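Local coordinates for protein L-talarate/Galactarate Dehydratase (PDB 2PP0) that dehydrates L-talarate and galactarate to 5-keto-4-deoxy-D-glucarate and interconverts the two sugar acids, as a magnesium-dependent member of the enolase superfamily, at residues 27-32 with 68-73; 31-36 with 392-397; 35-40 with 85-90. One frame throughout, in Å; residues are numbered along the deposited sequence.

Interaction 1 of 3, residues 27-32 with 68-73; sequences RIEWVK and RSRDGF
Arg-68 stands opposite two residues, Glu-29 and Trp-30, a classic beta bulge where strands 28-40 and 57-69 run side by side in the antiparallel sheet of the enolase-type N-terminal domain. Arg-68 O takes two N-H groups: a nearly straight bond from Glu-29 N (3.1 Å, 175°) and a weak one from Trp-30 N (3.4 Å). Arg-68 N returns a bond to Trp-30 O at 3.0 Å, and beyond the bulge Arg-70 N reaches Arg-27 O at 2.7 Å. There the 68-73 chain leaves the sheet through a type I turn from Ser-69 to Gly-72. Ser-69 OG accepts Phe-73 N across this turn and is also hydrogen-bonded to Asp-26.

Packing comes from long side chains lying alongside one another. The methylenes of Arg-68 run beside the indole of Trp-30, with CD 3.5 Å from CE3, while Trp-30 NE1 is hydrogen-bonded to Glu-393 OE1 of strand 388-395. Toward the turn, Arg-27 CG lies over one face of the Arg-70 guanidinium.

The one salt bridge lies within 68-73. Arg-70 bends at chi3 (65°), bringing NE beside Asp-71 for a side-on grip: NE to OD1 2.9 Å, NH2 to OD2 3.2 Å. Arg-27 NH2 turns to Ala-22 O. Glu-29 OE2 instead touches Arg-70 CB at 3.3 Å. Cohesion therefore rests on main-chain bonds, the charged side chains contributing chiefly through their carbons.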
loop_
_atom_site.group_PDB
_atom_site.type_symbol
_atom_site.label_atom_id
_atom_site.label_comp_id
_atom_site.label_asym_id
_atom_site.label_seq_id
_atom_site.Cartn_x
_atom_site.Cartn_y
_atom_site.Cartn_z
ATOM N N ARG B 27 -11.564 -14.647 -13.370
ATOM C CA ARG B 27 -10.873 -14.371 -14.621
ATOM C C ARG B 27 -11.577 -13.291 -15.433
ATOM O O ARG B 27 -12.803 -13.251 -15.498
ATOM C CB ARG B 27 -10.792 -15.649 -15.461
ATOM C CG ARG B 27 -9.899 -16.731 -14.887
ATOM C CD ARG B 27 -8.435 -16.346 -15.004
ATOM N NE ARG B 27 -7.547 -17.449 -14.643
ATOM C CZ ARG B 27 -7.287 -17.828 -13.395
ATOM N NH1 ARG B 27 -7.846 -17.193 -12.372
ATOM N NH2 ARG B 27 -6.460 -18.842 -13.173
ATOM N N ILE B 28 -10.801 -12.406 -16.050
ATOM C CA ILE B 28 -11.389 -11.356 -16.872
ATOM C C ILE B 28 -11.827 -12.010 -18.186
ATOM O O ILE B 28 -11.085 -12.807 -18.759
ATOM C CB ILE B 28 -10.361 -10.224 -17.170
ATOM C CG1 ILE B 28 -10.003 -9.491 -15.866
ATOM C CG2 ILE B 28 -10.945 -9.242 -18.190
ATOM C CD1 ILE B 28 -8.875 -8.470 -15.997
ATOM N N GLU B 29 -13.027 -11.688 -18.662
ATOM C CA GLU B 29 -13.501 -12.282 -19.909
ATOM C C GLU B 29 -13.997 -11.264 -20.924
ATOM O O GLU B 29 -14.242 -11.611 -22.075
ATOM C CB GLU B 29 -14.627 -13.293 -19.633
ATOM C CG GLU B 29 -14.245 -14.410 -18.670
ATOM C CD GLU B 29 -15.258 -15.542 -18.663
ATOM O OE1 GLU B 29 -16.469 -15.249 -18.755
ATOM O OE2 GLU B 29 -14.839 -16.717 -18.552
ATOM N N TRP B 30 -14.135 -10.012 -20.505
ATOM C CA TRP B 30 -14.634 -8.972 -21.398
ATOM C C TRP B 30 -14.170 -7.584 -20.976
ATOM O O TRP B 30 -14.134 -7.269 -19.786
ATOM C CB TRP B 30 -16.161 -9.002 -21.400
ATOM C CG TRP B 30 -16.815 -8.024 -22.321
ATOM C CD1 TRP B 30 -17.016 -8.171 -23.664
ATOM C CD2 TRP B 30 -17.407 -6.768 -21.962
ATOM N NE1 TRP B 30 -17.703 -7.090 -24.160
ATOM C CE2 TRP B 30 -17.955 -6.214 -23.137
ATOM C CE3 TRP B 30 -17.530 -6.060 -20.759
ATOM C CZ2 TRP B 30 -18.619 -4.985 -23.147
ATOM C CZ3 TRP B 30 -18.191 -4.835 -20.770
ATOM C CH2 TRP B 30 -18.727 -4.311 -21.958
ATOM N N VAL B 31 -13.831 -6.759 -21.966
ATOM C CA VAL B 31 -13.380 -5.393 -21.726
ATOM C C VAL B 31 -13.932 -4.464 -22.797
ATOM O O VAL B 31 -13.919 -4.805 -23.978
ATOM C CB VAL B 31 -11.843 -5.265 -21.792
ATOM C CG1 VAL B 31 -11.436 -3.850 -21.398
ATOM C CG2 VAL B 31 -11.182 -6.289 -20.907
ATOM N N LYS B 32 -14.410 -3.295 -22.384
ATOM C CA LYS B 32 -14.923 -2.307 -23.325
ATOM C C LYS B 32 -14.285 -0.950 -23.064
ATOM O O LYS B 32 -14.351 -0.427 -21.951
ATOM C CB LYS B 32 -16.439 -2.151 -23.214
ATOM C CG LYS B 32 -16.991 -1.126 -24.197
ATOM C CD LYS B 32 -18.485 -0.934 -24.031
ATOM C CE LYS B 32 -19.004 0.092 -25.017
ATOM N NZ LYS B 32 -20.433 0.395 -24.779
ATOM N N ARG B 68 -15.459 -6.954 -17.143
ATOM C CA ARG B 68 -16.379 -7.921 -16.552
ATOM C C ARG B 68 -15.663 -9.248 -16.376
ATOM O O ARG B 68 -14.939 -9.695 -17.264
ATOM C CB ARG B 68 -17.631 -8.082 -17.428
ATOM C CG ARG B 68 -18.612 -6.943 -17.226
ATOM C CD ARG B 68 -19.769 -6.947 -18.215
ATOM N NE ARG B 68 -20.621 -5.782 -17.987
ATOM C CZ ARG B 68 -21.431 -5.635 -16.938
ATOM N NH1 ARG B 68 -21.519 -6.589 -16.016
ATOM N NH2 ARG B 68 -22.134 -4.519 -16.793
ATOM N N SER B 69 -15.855 -9.869 -15.217
ATOM C CA SER B 69 -15.198 -11.138 -14.919
ATOM C C SER B 69 -16.111 -12.352 -15.094
ATOM O O SER B 69 -17.337 -12.236 -15.130
ATOM C CB SER B 69 -14.671 -11.125 -13.482
ATOM O OG SER B 69 -15.752 -11.126 -12.565
ATOM N N ARG B 70 -15.487 -13.518 -15.194
ATOM C CA ARG B 70 -16.198 -14.771 -15.347
ATOM C C ARG B 70 -17.218 -14.961 -14.222
ATOM O O ARG B 70 -18.355 -15.358 -14.468
ATOM C CB ARG B 70 -15.198 -15.927 -15.319
ATOM C CG ARG B 70 -15.821 -17.312 -15.380
ATOM C CD ARG B 70 -14.810 -18.338 -14.921
ATOM N NE ARG B 70 -14.468 -18.137 -13.514
ATOM C CZ ARG B 70 -13.448 -18.725 -12.899
ATOM N NH1 ARG B 70 -12.662 -19.556 -13.568
ATOM N NH2 ARG B 70 -13.213 -18.484 -11.616
ATOM N N ASP B 71 -16.817 -14.660 -12.990
ATOM C CA ASP B 71 -17.706 -14.846 -11.849
ATOM C C ASP B 71 -18.740 -13.755 -11.608
ATOM O O ASP B 71 -19.285 -13.642 -10.509
ATOM C CB ASP B 71 -16.884 -15.097 -10.580
ATOM C CG ASP B 71 -16.011 -16.337 -10.698
ATOM O OD1 ASP B 71 -16.366 -17.232 -11.496
ATOM O OD2 ASP B 71 -14.979 -16.428 -9.996
ATOM N N GLY B 72 -19.001 -12.950 -12.633
ATOM C CA GLY B 72 -20.024 -11.923 -12.529
ATOM C C GLY B 72 -19.708 -10.556 -11.962
ATOM O O GLY B 72 -20.624 -9.765 -11.715
ATOM N N PHE B 73 -18.433 -10.257 -11.752
ATOM C CA PHE B 73 -18.068 -8.955 -11.214
ATOM C C PHE B 73 -17.889 -7.942 -12.336
ATOM O O PHE B 73 -17.620 -8.298 -13.483
ATOM C CB PHE B 73 -16.803 -9.075 -10.360
ATOM C CG PHE B 73 -17.020 -9.845 -9.080
ATOM C CD1 PHE B 73 -17.666 -9.255 -8.004
ATOM C CD2 PHE B 73 -16.627 -11.176 -8.977
ATOM C CE1 PHE B 73 -17.918 -9.975 -6.840
ATOM C CE2 PHE B 73 -16.877 -11.907 -7.813
ATOM C CZ PHE B 73 -17.524 -11.301 -6.747
#

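Interaction 2 of 3, residues 31-36 with 392-397; sequences VKLSLA and CEFGKR
Leu-33 packs against Cys-392 and Phe-394 on the apolar, helix-covered face of a regular antiparallel pairing. Four main-chain bonds hold the strands in register, two within the Val-31/Phe-394 pair and two within Leu-33/Cys-392; Phe-394 N to Val-31 O, at 2.9 Å, is the shortest. Cys-392 SG stands between the backbone N and the carbonyl carbon (chi1 59°), where it meets Leu-33 CB at 3.9 Å. Leu-33 CD1 approaches Phe-394 CE2 at 4.1 Å, and the ring turns its edge to Val-31 O.

The opposite face, carrying Lys-32 and Glu-393, is polar and more open to solvent. Its methylenes touch, CG of Lys-32 lying 3.6 Å from CG of Glu-393, but the charged ends do not join: Lys-32 NZ and Glu-393 OE2 would attract, yet at 4.4 Å they form no salt bridge. Glu-393 OE1 does form one with Arg-397 NH2 (3.1 Å), and also takes the hydrogen bond of Trp-30 NE1.

The pairing adds the C-terminal strand 388-395 to the edge of the N-terminal domain's sheet, with strand 57-69 flanking 28-40 on its other side. Helix 86-96 lies over the apolar face, where Ala-93 meets Leu-33 and Lys-94 meets Cys-392, and Ala-97 just after it touches Phe-394.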
loop_
_atom_site.group_PDB
_atom_site.type_symbol
_atom_site.label_atom_id
_atom_site.label_comp_id
_atom_site.label_asym_id
_atom_site.label_seq_id
_atom_site.Cartn_x
_atom_site.Cartn_y
_atom_site.Cartn_z
ATOM N N VAL B 31 -13.831 -6.759 -21.966
ATOM C CA VAL B 31 -13.380 -5.393 -21.726
ATOM C C VAL B 31 -13.932 -4.464 -22.797
ATOM O O VAL B 31 -13.919 -4.805 -23.978
ATOM C CB VAL B 31 -11.843 -5.265 -21.792
ATOM C CG1 VAL B 31 -11.436 -3.850 -21.398
ATOM C CG2 VAL B 31 -11.182 -6.289 -20.907
ATOM N N LYS B 32 -14.410 -3.295 -22.384
ATOM C CA LYS B 32 -14.923 -2.307 -23.325
ATOM C C LYS B 32 -14.285 -0.950 -23.064
ATOM O O LYS B 32 -14.351 -0.427 -21.951
ATOM C CB LYS B 32 -16.439 -2.151 -23.214
ATOM C CG LYS B 32 -16.991 -1.126 -24.197
ATOM C CD LYS B 32 -18.485 -0.934 -24.031
ATOM C CE LYS B 32 -19.004 0.092 -25.017
ATOM N NZ LYS B 32 -20.433 0.395 -24.779
ATOM N N LEU B 33 -13.669 -0.382 -24.097
ATOM C CA LEU B 33 -13.032 0.922 -23.977
ATOM C C LEU B 33 -13.845 1.939 -24.757
ATOM O O LEU B 33 -14.386 1.629 -25.819
ATOM C CB LEU B 33 -11.607 0.870 -24.530
ATOM C CG LEU B 33 -10.673 -0.197 -23.945
ATOM C CD1 LEU B 33 -9.327 -0.129 -24.648
ATOM C CD2 LEU B 33 -10.506 0.015 -22.443
ATOM N N SER B 34 -13.939 3.150 -24.225
ATOM C CA SER B 34 -14.686 4.208 -24.885
ATOM C C SER B 34 -13.929 5.527 -24.865
ATOM O O SER B 34 -13.218 5.835 -23.903
ATOM C CB SER B 34 -16.043 4.415 -24.203
ATOM O OG SER B 34 -16.860 3.260 -24.299
ATOM N N LEU B 35 -14.067 6.291 -25.946
ATOM C CA LEU B 35 -13.457 7.608 -26.038
ATOM C C LEU B 35 -14.628 8.556 -26.204
ATOM O O LEU B 35 -15.327 8.520 -27.219
ATOM C CB LEU B 35 -12.528 7.729 -27.251
ATOM C CG LEU B 35 -12.024 9.163 -27.477
ATOM C CD1 LEU B 35 -11.303 9.652 -26.224
ATOM C CD2 LEU B 35 -11.093 9.221 -28.697
ATOM N N ALA B 36 -14.856 9.392 -25.201
ATOM C CA ALA B 36 -15.957 10.338 -25.251
ATOM C C ALA B 36 -15.436 11.749 -25.083
ATOM O O ALA B 36 -14.315 11.954 -24.619
ATOM C CB ALA B 36 -16.971 10.019 -24.150
ATOM N N CYS B 392 -14.575 0.137 -28.492
ATOM C CA CYS B 392 -14.116 -1.169 -28.952
ATOM C C CYS B 392 -14.288 -2.177 -27.823
ATOM O O CYS B 392 -14.320 -1.806 -26.654
ATOM C CB CYS B 392 -12.648 -1.115 -29.396
ATOM S SG CYS B 392 -11.463 -0.579 -28.141
ATOM N N GLU B 393 -14.408 -3.452 -28.176
ATOM C CA GLU B 393 -14.594 -4.492 -27.174
ATOM C C GLU B 393 -13.700 -5.695 -27.409
ATOM O O GLU B 393 -13.285 -5.973 -28.538
ATOM C CB GLU B 393 -16.063 -4.923 -27.145
ATOM C CG GLU B 393 -16.990 -3.830 -26.646
ATOM C CD GLU B 393 -18.449 -4.226 -26.707
ATOM O OE1 GLU B 393 -18.743 -5.428 -26.543
ATOM O OE2 GLU B 393 -19.300 -3.335 -26.899
ATOM N N PHE B 394 -13.407 -6.408 -26.327
ATOM C CA PHE B 394 -12.554 -7.582 -26.367
ATOM C C PHE B 394 -13.212 -8.679 -25.537
ATOM O O PHE B 394 -13.842 -8.399 -24.520
ATOM C CB PHE B 394 -11.182 -7.240 -25.774
ATOM C CG PHE B 394 -10.538 -6.031 -26.400
ATOM C CD1 PHE B 394 -9.650 -6.169 -27.463
ATOM C CD2 PHE B 394 -10.856 -4.752 -25.954
ATOM C CE1 PHE B 394 -9.088 -5.046 -28.076
ATOM C CE2 PHE B 394 -10.302 -3.625 -26.558
ATOM C CZ PHE B 394 -9.416 -3.773 -27.622
ATOM N N GLY B 395 -13.065 -9.924 -25.973
ATOM C CA GLY B 395 -13.648 -11.030 -25.241
ATOM C C GLY B 395 -15.136 -11.184 -25.471
ATOM O O GLY B 395 -15.659 -10.801 -26.519
ATOM N N LYS B 396 -15.825 -11.737 -24.478
ATOM C CA LYS B 396 -17.260 -11.968 -24.581
ATOM C C LYS B 396 -17.925 -11.759 -23.229
ATOM O O LYS B 396 -17.503 -12.340 -22.229
ATOM C CB LYS B 396 -17.510 -13.397 -25.067
ATOM C CG LYS B 396 -18.972 -13.749 -25.297
ATOM C CD LYS B 396 -19.124 -15.198 -25.745
ATOM C CE LYS B 396 -20.552 -15.499 -26.182
ATOM N NZ LYS B 396 -21.541 -15.205 -25.108
ATOM N N ARG B 397 -18.958 -10.922 -23.196
ATOM C CA ARG B 397 -19.671 -10.661 -21.952
ATOM C C ARG B 397 -20.061 -11.991 -21.318
ATOM O O ARG B 397 -20.552 -12.889 -22.003
ATOM C CB ARG B 397 -20.939 -9.846 -22.208
ATOM C CG ARG B 397 -20.723 -8.464 -22.795
ATOM C CD ARG B 397 -22.043 -7.707 -22.843
ATOM N NE ARG B 397 -21.938 -6.418 -23.519
ATOM C CZ ARG B 397 -21.631 -6.268 -24.806
ATOM N NH1 ARG B 397 -21.393 -7.331 -25.565
ATOM N NH2 ARG B 397 -21.570 -5.053 -25.339
#

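Interaction 3 of 3, residues 35-40 with 85-90; sequences LAFLPL and GGQGIY
The carbonyl oxygen of Gly-86 accepts the N-H of Tyr-90 at 3.1 Å, a first-turn helix bond, and has the CD1 methyl of Leu-35 against it at 3.9 Å. One residue earlier, at the N-cap position, Gly-85 O receives Ile-89 N and, weakly, Gly-88 N. These carbonyls are used within the helix, and no hydrogen bond crosses to the strand.

What does cross is a leucine set among three helix residues. CG of Leu-35 is anti to the backbone N (chi1 172°), carrying the branch toward the helix. From there the two methyls divide the work: CD1 rests on Gly-86, while CD2 meets Gln-87 OE1 at 3.5 Å. Leu-35 CB lies over one face of the Tyr-90 ring, 4.0 Å from the centroid and 26° off the normal, a CH-pi contact displaced toward the CG-CD1 side.

Gln-87 forms the more exposed margin. Its chain bends at chi2, and the side chain crosses those of Leu-35 and Phe-37 at about a right angle, its amide plane 31° from the phenylalanine ring. Gln-87 NE2 comes to the edge of that ring, 3.7 Å from Phe-37 CZ and near the ring plane: an edge contact, with no N-H over the pi face.

Ile-63 and Leu-390, from the strands flanking 28-40, also touch Leu-35, and Leu-38, farther along the strand, packs on Ala-5 of the second subunit. This is helix-on-sheet packing in the N-terminal domain, close in sequence to the substrate-binding Arg-83. With no hydrogen bond between helix and strand, the interface probably depends on dispersion and the fit of Leu-35 against the tyrosine face.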
loop_
_atom_site.group_PDB
_atom_site.type_symbol
_atom_site.label_atom_id
_atom_site.label_comp_id
_atom_site.label_asym_id
_atom_site.label_seq_id
_atom_site.Cartn_x
_atom_site.Cartn_y
_atom_site.Cartn_z
ATOM N N LEU B 35 -14.067 6.291 -25.946
ATOM C CA LEU B 35 -13.457 7.608 -26.038
ATOM C C LEU B 35 -14.628 8.556 -26.204
ATOM O O LEU B 35 -15.327 8.520 -27.219
ATOM C CB LEU B 35 -12.528 7.729 -27.251
ATOM C CG LEU B 35 -12.024 9.163 -27.477
ATOM C CD1 LEU B 35 -11.303 9.652 -26.224
ATOM C CD2 LEU B 35 -11.093 9.221 -28.697
ATOM N N ALA B 36 -14.856 9.392 -25.201
ATOM C CA ALA B 36 -15.957 10.338 -25.251
ATOM C C ALA B 36 -15.436 11.749 -25.083
ATOM O O ALA B 36 -14.315 11.954 -24.619
ATOM C CB ALA B 36 -16.971 10.019 -24.150
ATOM N N PHE B 37 -16.248 12.724 -25.469
ATOM C CA PHE B 37 -15.863 14.113 -25.328
ATOM C C PHE B 37 -16.928 14.897 -24.584
ATOM O O PHE B 37 -18.089 14.961 -24.994
ATOM C CB PHE B 37 -15.580 14.727 -26.698
ATOM C CG PHE B 37 -14.255 14.315 -27.270
ATOM C CD1 PHE B 37 -13.087 14.971 -26.892
ATOM C CD2 PHE B 37 -14.164 13.235 -28.141
ATOM C CE1 PHE B 37 -11.850 14.556 -27.373
ATOM C CE2 PHE B 37 -12.928 12.810 -28.627
ATOM C CZ PHE B 37 -11.771 13.472 -28.242
ATOM N N LEU B 38 -16.506 15.474 -23.468
ATOM C CA LEU B 38 -17.358 16.270 -22.605
ATOM C C LEU B 38 -17.254 17.718 -23.070
ATOM O O LEU B 38 -16.200 18.341 -22.953
ATOM C CB LEU B 38 -16.864 16.137 -21.165
ATOM C CG LEU B 38 -17.522 16.955 -20.060
ATOM C CD1 LEU B 38 -18.911 16.410 -19.801
ATOM C CD2 LEU B 38 -16.680 16.872 -18.793
ATOM N N PRO B 39 -18.347 18.271 -23.611
ATOM C CA PRO B 39 -18.332 19.656 -24.089
ATOM C C PRO B 39 -18.491 20.723 -23.009
ATOM O O PRO B 39 -19.228 20.544 -22.037
ATOM C CB PRO B 39 -19.482 19.679 -25.092
ATOM C CG PRO B 39 -20.471 18.735 -24.465
ATOM C CD PRO B 39 -19.586 17.583 -24.023
ATOM N N LEU B 40 -17.783 21.832 -23.194
ATOM C CA LEU B 40 -17.838 22.966 -22.283
ATOM C C LEU B 40 -18.318 24.164 -23.107
ATOM O O LEU B 40 -17.531 24.783 -23.829
ATOM C CB LEU B 40 -16.449 23.262 -21.708
ATOM C CG LEU B 40 -15.769 22.209 -20.828
ATOM C CD1 LEU B 40 -14.345 22.656 -20.524
ATOM C CD2 LEU B 40 -16.557 22.012 -19.539
ATOM N N GLY B 85 -4.197 14.720 -26.516
ATOM C CA GLY B 85 -3.774 13.613 -25.676
ATOM C C GLY B 85 -4.790 12.484 -25.574
ATOM O O GLY B 85 -4.413 11.330 -25.388
ATOM N N GLY B 86 -6.073 12.812 -25.711
ATOM C CA GLY B 86 -7.122 11.805 -25.610
ATOM C C GLY B 86 -7.135 10.757 -26.710
ATOM O O GLY B 86 -7.410 9.587 -26.450
ATOM N N GLN B 87 -6.845 11.163 -27.945
ATOM C CA GLN B 87 -6.823 10.213 -29.056
ATOM C C GLN B 87 -5.711 9.192 -28.854
ATOM O O GLN B 87 -5.851 8.023 -29.221
ATOM C CB GLN B 87 -6.599 10.943 -30.394
ATOM C CG GLN B 87 -7.708 11.902 -30.813
ATOM C CD GLN B 87 -9.018 11.202 -31.137
ATOM O OE1 GLN B 87 -9.051 9.993 -31.378
ATOM N NE2 GLN B 87 -10.104 11.967 -31.160
ATOM N N GLY B 88 -4.601 9.634 -28.270
ATOM C CA GLY B 88 -3.481 8.736 -28.046
ATOM C C GLY B 88 -3.715 7.797 -26.877
ATOM O O GLY B 88 -3.363 6.619 -26.930
ATOM N N ILE B 89 -4.295 8.321 -25.806
ATOM C CA ILE B 89 -4.591 7.499 -24.637
ATOM C C ILE B 89 -5.522 6.359 -25.067
ATOM O O ILE B 89 -5.249 5.186 -24.800
ATOM C CB ILE B 89 -5.270 8.336 -23.538
ATOM C CG1 ILE B 89 -4.292 9.385 -23.012
ATOM C CG2 ILE B 89 -5.724 7.429 -22.387
ATOM C CD1 ILE B 89 -4.915 10.368 -22.056
ATOM N N TYR B 90 -6.614 6.704 -25.747
ATOM C CA TYR B 90 -7.565 5.691 -26.216
ATOM C C TYR B 90 -6.919 4.704 -27.188
ATOM O O TYR B 90 -7.122 3.492 -27.085
ATOM C CB TYR B 90 -8.754 6.348 -26.912
ATOM C CG TYR B 90 -9.685 5.352 -27.574
ATOM C CD1 TYR B 90 -10.620 4.631 -26.826
ATOM C CD2 TYR B 90 -9.619 5.117 -28.949
ATOM C CE1 TYR B 90 -11.467 3.704 -27.433
ATOM C CE2 TYR B 90 -10.464 4.187 -29.567
ATOM C CZ TYR B 90 -11.385 3.487 -28.802
ATOM O OH TYR B 90 -12.228 2.578 -29.405
#

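The three contacts follow one long strand, 28-40. Interaction 1 joins it to strand 57-69 on one flank, interaction 2 to strand 388-395 on the other, and interaction 3 lays helix 86-96 over one face of the sheet. Centres of interactions 1 and 2 are about 11 Å apart, of 2 and 3 about 15 Å, of 1 and 3 about 25 Å. Trp-30 NE1 meeting Glu-393 OE1 links the first two; Tyr-90 OH, packing on Cys-392 SG, links the last two. Segments of interactions 1 and 3 alternate along the chain. Strand 388-395 forms an outer strand of the N-terminal sheet, so the chain, having passed through the barrel, returns to the domain where it began.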